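Local coordinates for protein PsaG (Dunaliella salina, PDB 6SL5) that is a small membrane subunit of photosystem I that binds chlorophylls and beta-carotene and probably helps attach the light-harvesting antenna to the core, at residues Leu23-Arg27 against Lys62-Ser67. Residues are numbered along the deposited sequence; the frame is centred on the assembly and turned at random.
With CLA (chlorophyll a), chain B.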
# COMPACT_ATOMS: atom_id res chain seq x y z
N LEU H 23 28.00 -5.59 -59.87
CA LEU H 23 29.30 -5.31 -59.28
C LEU H 23 29.50 -3.80 -59.04
O LEU H 23 29.84 -3.45 -57.90
CB LEU H 23 30.41 -5.94 -60.12
CG LEU H 23 31.81 -6.23 -59.58
CD1 LEU H 23 32.53 -7.17 -60.52
CD2 LEU H 23 32.61 -4.96 -59.48
N PRO H 24 29.36 -2.89 -60.03
CA PRO H 24 29.60 -1.47 -59.71
C PRO H 24 28.59 -0.91 -58.74
O PRO H 24 28.93 -0.00 -57.98
CB PRO H 24 29.53 -0.77 -61.07
CG PRO H 24 28.66 -1.61 -61.86
CD PRO H 24 29.03 -3.00 -61.47
N TYR H 25 27.37 -1.46 -58.73
CA TYR H 25 26.38 -1.01 -57.77
C TYR H 25 26.77 -1.42 -56.36
O TYR H 25 26.61 -0.65 -55.42
CB TYR H 25 25.01 -1.55 -58.14
CG TYR H 25 23.97 -1.24 -57.11
CD1 TYR H 25 23.70 0.07 -56.74
CD2 TYR H 25 23.25 -2.25 -56.49
CE1 TYR H 25 22.75 0.36 -55.81
CE2 TYR H 25 22.29 -1.96 -55.56
CZ TYR H 25 22.05 -0.66 -55.21
OH TYR H 25 21.09 -0.39 -54.26
N GLN H 26 27.33 -2.63 -56.21
CA GLN H 26 27.76 -3.09 -54.89
C GLN H 26 28.97 -2.30 -54.41
O GLN H 26 29.04 -1.91 -53.24
CB GLN H 26 28.12 -4.57 -54.91
CG GLN H 26 28.33 -5.11 -53.51
CD GLN H 26 29.26 -6.30 -53.47
OE1 GLN H 26 29.15 -7.20 -54.30
NE2 GLN H 26 30.18 -6.30 -52.52
N ARG H 27 29.93 -2.04 -55.31
CA ARG H 27 31.11 -1.27 -54.94
C ARG H 27 30.75 0.17 -54.62
O ARG H 27 31.29 0.74 -53.67
CB ARG H 27 32.15 -1.35 -56.03
CG ARG H 27 32.63 -2.77 -56.28
CD ARG H 27 33.16 -3.41 -55.02
NE ARG H 27 33.66 -4.76 -55.28
CZ ARG H 27 33.97 -5.64 -54.33
NH1 ARG H 27 33.84 -5.32 -53.06
NH2 ARG H 27 34.42 -6.85 -54.66
N LYS H 62 41.37 -9.15 -61.77
CA LYS H 62 40.46 -9.20 -62.95
C LYS H 62 40.39 -7.79 -63.54
O LYS H 62 41.42 -7.09 -63.53
CB LYS H 62 39.09 -9.71 -62.51
CG LYS H 62 38.26 -10.44 -63.56
CD LYS H 62 36.86 -10.75 -63.06
CE LYS H 62 36.24 -9.60 -62.31
NZ LYS H 62 35.13 -10.04 -61.43
N SER H 63 39.23 -7.39 -64.07
CA SER H 63 39.07 -6.04 -64.67
C SER H 63 37.76 -5.41 -64.18
O SER H 63 36.87 -6.16 -63.74
CB SER H 63 39.14 -6.10 -66.17
OG SER H 63 40.34 -6.74 -66.59
N LYS H 64 37.68 -4.07 -64.22
CA LYS H 64 36.47 -3.33 -63.79
C LYS H 64 36.06 -3.73 -62.37
O LYS H 64 34.86 -4.04 -62.18
CB LYS H 64 35.32 -3.54 -64.79
CG LYS H 64 34.15 -2.59 -64.64
CD LYS H 64 32.87 -3.11 -65.25
CE LYS H 64 32.30 -4.30 -64.50
NZ LYS H 64 30.95 -4.66 -64.97
N ASP H 65 37.03 -3.78 -61.45
CA ASP H 65 36.86 -4.13 -60.01
C ASP H 65 36.60 -5.63 -59.83
O ASP H 65 35.44 -6.06 -60.00
CB ASP H 65 35.90 -3.19 -59.27
CG ASP H 65 35.90 -3.37 -57.76
OD1 ASP H 65 36.16 -2.37 -57.06
OD2 ASP H 65 35.64 -4.50 -57.31
N PRO H 66 37.62 -6.43 -59.46
CA PRO H 66 37.48 -7.88 -59.28
C PRO H 66 36.95 -8.27 -57.89
O PRO H 66 36.59 -7.38 -57.13
CB PRO H 66 38.92 -8.41 -59.38
CG PRO H 66 39.76 -7.20 -59.73
CD PRO H 66 38.99 -6.00 -59.21
N SER H 67 36.93 -9.57 -57.60
CA SER H 67 36.47 -10.06 -56.30
C SER H 67 37.14 -11.39 -56.00
O SER H 67 36.92 -12.38 -56.70
CB SER H 67 34.95 -10.19 -56.26
OG SER H 67 34.45 -10.81 -57.43
MG CLA B . 37.46 -12.92 -65.69
CHA CLA B . 40.47 -13.11 -63.97
CHB CLA B . 35.82 -14.42 -63.06
CHC CLA B . 34.68 -12.64 -67.42
CHD CLA B . 39.21 -11.40 -68.39
NA CLA B . 38.07 -13.69 -63.71
C1A CLA B . 39.30 -13.68 -63.20
C2A CLA B . 39.36 -14.28 -61.82
C3A CLA B . 37.90 -14.68 -61.57
C4A CLA B . 37.20 -14.25 -62.83
CMA CLA B . 37.57 -16.02 -60.93
CAA CLA B . 39.79 -13.23 -60.81
CBA CLA B . 41.05 -13.65 -60.08
CGA CLA B . 40.90 -13.33 -58.61
O1A CLA B . 40.82 -12.16 -58.26
O2A CLA B . 40.87 -14.32 -57.74
NB CLA B . 35.53 -13.45 -65.29
C1B CLA B . 35.04 -14.07 -64.18
C2B CLA B . 33.62 -14.28 -64.34
C3B CLA B . 33.31 -13.77 -65.57
C4B CLA B . 34.54 -13.25 -66.17
CMB CLA B . 32.68 -14.92 -63.36
CAB CLA B . 31.98 -13.74 -66.22
CBB CLA B . 30.83 -14.51 -65.63
NC CLA B . 37.02 -12.13 -67.58
C1C CLA B . 35.80 -12.13 -68.11
C2C CLA B . 35.76 -11.55 -69.47
C3C CLA B . 37.05 -11.19 -69.73
C4C CLA B . 37.83 -11.56 -68.55
CMC CLA B . 34.55 -11.39 -70.36
CAC CLA B . 37.58 -10.55 -70.99
CBC CLA B . 37.64 -11.59 -72.09
ND CLA B . 39.30 -12.36 -66.16
C1D CLA B . 39.92 -11.77 -67.23
C2D CLA B . 41.35 -11.60 -67.01
C3D CLA B . 41.55 -12.12 -65.74
C4D CLA B . 40.32 -12.57 -65.25
CMD CLA B . 42.48 -11.02 -67.83
CAD CLA B . 42.57 -12.37 -64.75
OBD CLA B . 43.77 -12.33 -64.96
CBD CLA B . 41.92 -13.00 -63.56
CGD CLA B . 42.48 -14.38 -63.34
O1D CLA B . 42.95 -15.01 -64.27
O2D CLA B . 42.46 -14.92 -62.13
CED CLA B . 43.72 -15.29 -61.59
C1 CLA B . 40.19 -15.56 -58.10
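Arg27 leaves helix 23-29 with CG anti to its own carbonyl carbon (chi1 -62°), and its chain bends at chi2, bringing NE to Asp65, whose CG lies anti to the backbone N (chi1 -170°). Arg27 NE meets Asp65 OD2 at 2.8 Å, a salt bridge whose hydrogen bond is weak because the N-H points well off the oxygen; the guanidinium and carboxylate planes are turned 34° apart. The aliphatic part of Arg27 runs beside the same carboxylate, Arg27 CG lying 3.6 Å from Asp65 OD1. Farther out, Arg27 NH2 makes a weak, long hydrogen bond of 3.3 Å to Pro66 O, while Ser67 CB sits at the edge of the guanidinium, in its plane. Both segments probably lie on the stromal side, where PsaG links its two membrane-spanning regions: the short helix follows helix 3-20, and the irregular 62-67 segment returns the chain toward helix 70-73. A leucine in place of Arg27 would probably leave the Asp65 carboxylate without its positive mate and Pro66 O without this donor, freeing the loop to shift against the helix. Leu23 fills the other part of the contact, both its methyl branches directed at the loop backbone around Asp65 O and Leu23 CD2 also lying 3.7 Å from Asp65 CB. Leu23 CD1 meets the ammonium end of Lys62 tip to tip, Lys62 NZ 4.0 Å away. Lys62 CG and CD lie over the chlorophyll a macrocycle near its magnesium, and the bend at chi3 turns NZ away from the pigment toward Leu23; the Lys62 side chain also touches Arg19 of helix 3-20.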